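Local atomic coordinates of penicillin-binding protein PbpB (Mycobacterium tuberculosis, PDB entry 6KGH), a protein that synthesises cross-linked peptidoglycan from lipid intermediates, the peptides being cross-linked by a penicillin-sensitive transpeptidase domain. Residues R410-T415 against T423-P428; G404-P409 against D429-V434. One frame throughout, in Å; residues are numbered along the deposited sequence.

Interaction 1 (R410-T415 against T423-P428); sequences RIIKAT and TEEPRP
Arg-410 turns one face of its guanidinium to Pro-428 CB, which sits near the rim of the plane, 3.5 Å from NH2. The bend at chi2 turns the chain along the proline, and the two side chains run past each other in opposite directions. NH1 bonds to the carbonyl of Thr-354. Arg-427 places NH2 3.6 Å from Arg-410 CG; the guanidinium planes stand 77° apart, so the two cations do not stack, and Arg-427 NH1 is held by the carbonyl of Thr-230. At the other end the segments form the beta hairpin of strands 412-416 and 422-424, the latter an outermost strand of a mixed six-stranded sheet. Thr-415 and Thr-423 are a hydrogen-bonded antiparallel pair: Thr-423 N reaches Thr-415 O at 3.0 Å, almost straight at hydrogen (178°), and Thr-415 N returns a bond to Thr-423 O. Next to them Ala-414 and Glu-424 form a non-hydrogen-bonded pair, with Glu-424 OE2 3.4 Å from Ala-414 CB. That carboxylate is engaged by Arg-422 in a salt bridge. Lys-413 and Ala-414 both face Val-194 on the neighbouring strand 192-195, a classic beta bulge, and Lys-413 NZ pairs with Glu-232. Beyond the ladder, Glu-425 N still bonds to Lys-413 O at 2.9 Å. A water donates to both Lys-413 O and Glu-425 O, so Lys-413 O receives two bonds, from Glu-425 N and from the water. With CG beside its backbone N (chi1 -81°), Glu-425 sets CG 3.5 Å from Ile-412 CG2 as the two side chains cross at a slant. The chain then bends at chi2, and a second water donates to Glu-425 OE2 and to Thr-423 O while accepting from Thr-415 OG1, which ties the glutamate to the threonine pair.

Interaction 2 (G404-P409 against D429-V434); sequences GVRVPP and DDIRVV
With CG anti to the backbone N (chi1 -176°) and a bend at chi3 (65°), Arg-406 runs beside Ile-431, the two side chains pointing the same way. Ile-431 CD1 sits over one face of the guanidinium, near its rim and 3.5 Å from Arg-406 NH2. NE donates to the carbonyl of Lys-347, which restrains this arginine. Pro-408 meets the same methyl from another direction, its CG 3.8 Å from Ile-431 CD1, while Val-433 CG2 packs on Arg-406 CB. Across the backbone, Val-405 and Arg-432 occupy the other face of the two strands. Bends at chi2 and chi3 curl Arg-432 back until its guanidinium lies against Val-405 CG2, which is 3.4 Å from CZ. In that position NH1 donates to Val-434 O at 2.9 Å, nearly straight (169°), on a lone pair and in the plane of both groups; Asp-403 O accepts a further, weak bond from it. Val-405 CG1 meets the carboxylate of Asp-430, whose OD1 lies alongside Val-407 CG2. Two backbone bonds join the hydrogen-bonded pair: Arg-406 N to Ile-431 O at 2.7 Å, and Ile-431 N to Arg-406 O at 2.9 Å. Farther along, Gly-404 O takes Val-433 N at 2.9 Å and, weakly, Val-434 N, so one carbonyl spans two successive amides. Gly-404 CA makes a CA-H...O contact of 3.3 Å with Val-434 O. Val-434 touches helices 390-401, 272-281 and 338-347; Arg-406 also packs on the first and Val-433 on the last. The paired geometry is that of a short antiparallel two-stranded ribbon, strands 405-406 and 431-432, packed against the helices of the transpeptidase domain.

From the N terminus, the chain leaves helix 390-401, passes through strand 405-406 and the prolines of 404-409, and enters strand 412-416. It turns back through strand 422-424, and the pairing of residues 410-415 with residues 423-428 closes the inner loop of interaction 1. Continuing, it reaches 429-434, where interaction 2 closes the outer loop before helix 436-446. The contacts are therefore nested, with centres about 17 Å apart. They abut where Pro-428 CG comes 3.5 Å from Pro-408 O and Arg-427 touches Val-407. Together they make one long two-armed excursion, tying the helical part of the transpeptidase domain to the mixed sheet that includes strands 21-22, 28-35 and 192-195.

Interaction 1 (R410-T415 against T423-P428)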
loop_
_atom_site.group_PDB
_atom_site.type_symbol
_atom_site.label_atom_id
_atom_site.label_comp_id
_atom_site.label_asym_id
_atom_site.label_seq_id
_atom_site.Cartn_x
_atom_site.Cartn_y
_atom_site.Cartn_z
ATOM N N ARG A 410 9.511 -6.196 2.541
ATOM C CA ARG A 410 9.796 -7.627 2.604
ATOM C C ARG A 410 8.787 -8.285 3.531
ATOM O O ARG A 410 8.417 -7.702 4.555
ATOM C CB ARG A 410 11.236 -7.901 3.144
ATOM C CG ARG A 410 12.355 -7.433 2.229
ATOM C CD ARG A 410 12.346 -8.254 0.968
ATOM N NE ARG A 410 13.418 -7.937 0.025
ATOM C CZ ARG A 410 13.342 -7.070 -0.983
ATOM N NH1 ARG A 410 12.227 -6.375 -1.223
ATOM N NH2 ARG A 410 14.391 -6.912 -1.786
ATOM N N ILE A 411 8.361 -9.511 3.194
ATOM C CA ILE A 411 7.416 -10.250 4.033
ATOM C C ILE A 411 8.033 -11.493 4.667
ATOM O O ILE A 411 7.457 -12.032 5.629
ATOM C CB ILE A 411 6.127 -10.624 3.261
ATOM C CG1 ILE A 411 4.986 -10.953 4.238
ATOM C CG2 ILE A 411 6.350 -11.811 2.305
ATOM C CD1 ILE A 411 3.600 -10.726 3.643
ATOM N N ILE A 412 9.192 -11.938 4.203
ATOM C CA ILE A 412 9.881 -13.073 4.800
ATOM C C ILE A 412 10.921 -12.532 5.775
ATOM O O ILE A 412 11.899 -11.905 5.364
ATOM C CB ILE A 412 10.513 -13.964 3.730
ATOM C CG1 ILE A 412 9.400 -14.519 2.824
ATOM C CG2 ILE A 412 11.214 -15.109 4.404
ATOM C CD1 ILE A 412 9.890 -15.144 1.551
ATOM N N LYS A 413 10.716 -12.770 7.073
ATOM C CA LYS A 413 11.659 -12.256 8.065
ATOM C C LYS A 413 12.855 -13.185 8.268
ATOM O O LYS A 413 13.994 -12.717 8.385
ATOM C CB LYS A 413 10.958 -12.026 9.404
ATOM C CG LYS A 413 11.807 -11.209 10.378
ATOM C CD LYS A 413 11.021 -10.779 11.600
ATOM C CE LYS A 413 11.880 -9.886 12.518
ATOM N NZ LYS A 413 12.449 -8.688 11.818
ATOM N N ALA A 414 12.625 -14.490 8.325
ATOM C CA ALA A 414 13.693 -15.426 8.659
ATOM C C ALA A 414 13.230 -16.837 8.311
ATOM O O ALA A 414 12.053 -17.071 8.022
ATOM C CB ALA A 414 14.074 -15.309 10.141
ATOM N N THR A 415 14.183 -17.771 8.307
ATOM C CA THR A 415 13.890 -19.195 8.191
ATOM C C THR A 415 14.613 -19.941 9.304
ATOM O O THR A 415 15.739 -19.592 9.676
ATOM C CB THR A 415 14.302 -19.784 6.827
ATOM O OG1 THR A 415 15.710 -19.657 6.659
ATOM C CG2 THR A 415 13.610 -19.062 5.683
ATOM N N THR A 423 18.147 -18.150 10.674
ATOM C CA THR A 423 18.876 -17.266 9.770
ATOM C C THR A 423 17.950 -16.133 9.344
ATOM O O THR A 423 16.893 -16.386 8.752
ATOM C CB THR A 423 19.366 -18.030 8.542
ATOM O OG1 THR A 423 20.209 -19.112 8.951
ATOM C CG2 THR A 423 20.137 -17.103 7.609
ATOM N N GLU A 424 18.332 -14.892 9.647
ATOM C CA GLU A 424 17.529 -13.758 9.206
ATOM C C GLU A 424 17.622 -13.603 7.695
ATOM O O GLU A 424 18.667 -13.865 7.092
ATOM C CB GLU A 424 17.976 -12.458 9.880
ATOM C CG GLU A 424 17.818 -12.454 11.376
ATOM C CD GLU A 424 16.418 -12.851 11.820
ATOM O OE1 GLU A 424 15.478 -12.040 11.690
ATOM O OE2 GLU A 424 16.263 -13.988 12.312
ATOM N N GLU A 425 16.514 -13.193 7.081
ATOM C CA GLU A 425 16.564 -12.795 5.688
ATOM C C GLU A 425 17.477 -11.579 5.534
ATOM O O GLU A 425 17.470 -10.692 6.393
ATOM C CB GLU A 425 15.159 -12.457 5.175
ATOM C CG GLU A 425 14.352 -13.674 4.780
ATOM C CD GLU A 425 14.973 -14.402 3.624
ATOM O OE1 GLU A 425 14.987 -13.828 2.513
ATOM O OE2 GLU A 425 15.481 -15.528 3.841
ATOM N N PRO A 426 18.249 -11.490 4.451
ATOM C CA PRO A 426 19.080 -10.300 4.240
ATOM C C PRO A 426 18.228 -9.070 3.950
ATOM O O PRO A 426 17.261 -9.126 3.185
ATOM C CB PRO A 426 19.941 -10.680 3.030
ATOM C CG PRO A 426 19.110 -11.668 2.288
ATOM C CD PRO A 426 18.368 -12.452 3.341
ATOM N N ARG A 427 18.594 -7.955 4.581
ATOM C CA ARG A 427 17.872 -6.701 4.399
ATOM C C ARG A 427 18.148 -6.137 3.005
ATOM O O ARG A 427 19.274 -6.223 2.517
ATOM C CB ARG A 427 18.294 -5.700 5.476
ATOM C CG ARG A 427 17.858 -6.116 6.898
ATOM C CD ARG A 427 16.525 -5.400 7.281
ATOM N NE ARG A 427 15.406 -5.933 6.511
ATOM C CZ ARG A 427 14.406 -5.203 6.003
ATOM N NH1 ARG A 427 14.358 -3.879 6.166
ATOM N NH2 ARG A 427 13.463 -5.812 5.299
ATOM N N PRO A 428 17.146 -5.569 2.329
ATOM C CA PRO A 428 17.388 -5.003 0.994
ATOM C C PRO A 428 18.216 -3.724 1.066
ATOM O O PRO A 428 18.293 -3.059 2.097
ATOM C CB PRO A 428 15.976 -4.711 0.478
ATOM C CG PRO A 428 15.210 -4.384 1.746
ATOM C CD PRO A 428 15.764 -5.328 2.791
HETATM O O HOH W 1 14.980 -9.869 7.788
HETATM O O HOH W 2 16.450 -17.070 5.956
#

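Interaction 2 (G404-P409 against D429-V434)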
loop_
_atom_site.group_PDB
_atom_site.type_symbol
_atom_site.label_atom_id
_atom_site.label_comp_id
_atom_site.label_asym_id
_atom_site.label_seq_id
_atom_site.Cartn_x
_atom_site.Cartn_y
_atom_site.Cartn_z
ATOM N N GLY A 404 13.120 10.014 3.975
ATOM C CA GLY A 404 13.552 10.082 2.595
ATOM C C GLY A 404 14.233 8.840 2.062
ATOM O O GLY A 404 14.649 8.835 0.900
ATOM N N VAL A 405 14.372 7.792 2.863
ATOM C CA VAL A 405 15.101 6.598 2.457
ATOM C C VAL A 405 14.089 5.477 2.256
ATOM O O VAL A 405 13.481 4.987 3.217
ATOM C CB VAL A 405 16.178 6.210 3.480
ATOM C CG1 VAL A 405 16.826 4.881 3.088
ATOM C CG2 VAL A 405 17.230 7.310 3.562
ATOM N N ARG A 406 13.904 5.068 1.008
ATOM C CA ARG A 406 12.966 3.994 0.707
ATOM C C ARG A 406 13.630 2.647 0.953
ATOM O O ARG A 406 14.727 2.390 0.451
ATOM C CB ARG A 406 12.482 4.103 -0.736
ATOM C CG ARG A 406 11.408 3.072 -1.115
ATOM C CD ARG A 406 10.790 3.421 -2.448
ATOM N NE ARG A 406 11.716 3.348 -3.582
ATOM C CZ ARG A 406 12.082 2.208 -4.170
ATOM N NH1 ARG A 406 11.612 1.050 -3.729
ATOM N NH2 ARG A 406 12.900 2.222 -5.211
ATOM N N VAL A 407 12.979 1.802 1.748
ATOM C CA VAL A 407 13.410 0.431 1.996
ATOM C C VAL A 407 12.376 -0.495 1.353
ATOM O O VAL A 407 11.238 -0.592 1.849
ATOM C CB VAL A 407 13.567 0.139 3.495
ATOM C CG1 VAL A 407 14.200 -1.245 3.717
ATOM C CG2 VAL A 407 14.411 1.237 4.200
ATOM N N PRO A 408 12.715 -1.188 0.266
ATOM C CA PRO A 408 11.749 -2.072 -0.395
ATOM C C PRO A 408 11.120 -3.022 0.607
ATOM O O PRO A 408 11.807 -3.565 1.487
ATOM C CB PRO A 408 12.609 -2.825 -1.422
ATOM C CG PRO A 408 13.740 -1.874 -1.713
ATOM C CD PRO A 408 14.038 -1.236 -0.384
ATOM N N PRO A 409 9.807 -3.191 0.557
ATOM C CA PRO A 409 9.135 -4.012 1.570
ATOM C C PRO A 409 9.501 -5.475 1.407
ATOM O O PRO A 409 9.803 -5.932 0.304
ATOM C CB PRO A 409 7.648 -3.766 1.292
ATOM C CG PRO A 409 7.607 -3.305 -0.129
ATOM C CD PRO A 409 8.867 -2.567 -0.383
ATOM N N ASP A 429 18.816 -3.365 -0.068
ATOM C CA ASP A 429 19.540 -2.100 -0.176
ATOM C C ASP A 429 18.586 -0.903 -0.116
ATOM O O ASP A 429 17.526 -0.908 -0.751
ATOM C CB ASP A 429 20.325 -2.052 -1.493
ATOM C CG ASP A 429 21.657 -2.801 -1.424
ATOM O OD1 ASP A 429 22.319 -2.774 -0.366
ATOM O OD2 ASP A 429 22.036 -3.417 -2.442
ATOM N N ASP A 430 19.004 0.119 0.645
ATOM C CA ASP A 430 18.376 1.438 0.749
ATOM C C ASP A 430 18.329 2.157 -0.595
ATOM O O ASP A 430 19.214 2.000 -1.436
ATOM C CB ASP A 430 19.184 2.330 1.724
ATOM C CG ASP A 430 18.941 1.991 3.179
ATOM O OD1 ASP A 430 18.179 1.045 3.458
ATOM O OD2 ASP A 430 19.509 2.670 4.057
ATOM N N ILE A 431 17.319 3.016 -0.762
ATOM C CA ILE A 431 17.261 3.966 -1.877
ATOM C C ILE A 431 16.969 5.345 -1.297
ATOM O O ILE A 431 15.872 5.585 -0.768
ATOM C CB ILE A 431 16.209 3.601 -2.936
ATOM C CG1 ILE A 431 16.485 2.225 -3.548
ATOM C CG2 ILE A 431 16.206 4.646 -4.035
ATOM C CD1 ILE A 431 15.535 1.157 -3.090
ATOM N N ARG A 432 17.943 6.248 -1.401
ATOM C CA ARG A 432 17.756 7.641 -1.035
ATOM C C ARG A 432 16.906 8.302 -2.110
ATOM O O ARG A 432 17.352 8.462 -3.251
ATOM C CB ARG A 432 19.113 8.331 -0.886
ATOM C CG ARG A 432 19.105 9.884 -0.875
ATOM C CD ARG A 432 18.568 10.507 0.407
ATOM N NE ARG A 432 19.248 10.068 1.629
ATOM C CZ ARG A 432 18.764 10.255 2.854
ATOM N NH1 ARG A 432 17.589 10.864 3.024
ATOM N NH2 ARG A 432 19.431 9.812 3.913
ATOM N N VAL A 433 15.673 8.661 -1.757
ATOM C CA VAL A 433 14.768 9.332 -2.694
ATOM C C VAL A 433 14.810 10.851 -2.528
ATOM O O VAL A 433 14.909 11.594 -3.508
ATOM C CB VAL A 433 13.338 8.789 -2.508
ATOM C CG1 VAL A 433 12.364 9.515 -3.434
ATOM C CG2 VAL A 433 13.303 7.263 -2.748
ATOM N N VAL A 434 14.689 11.344 -1.301
ATOM C CA VAL A 434 14.821 12.767 -1.002
ATOM C C VAL A 434 15.625 12.889 0.281
ATOM O O VAL A 434 15.851 11.906 0.988
ATOM C CB VAL A 434 13.464 13.488 -0.836
ATOM C CG1 VAL A 434 12.688 13.523 -2.150
ATOM C CG2 VAL A 434 12.665 12.856 0.317
#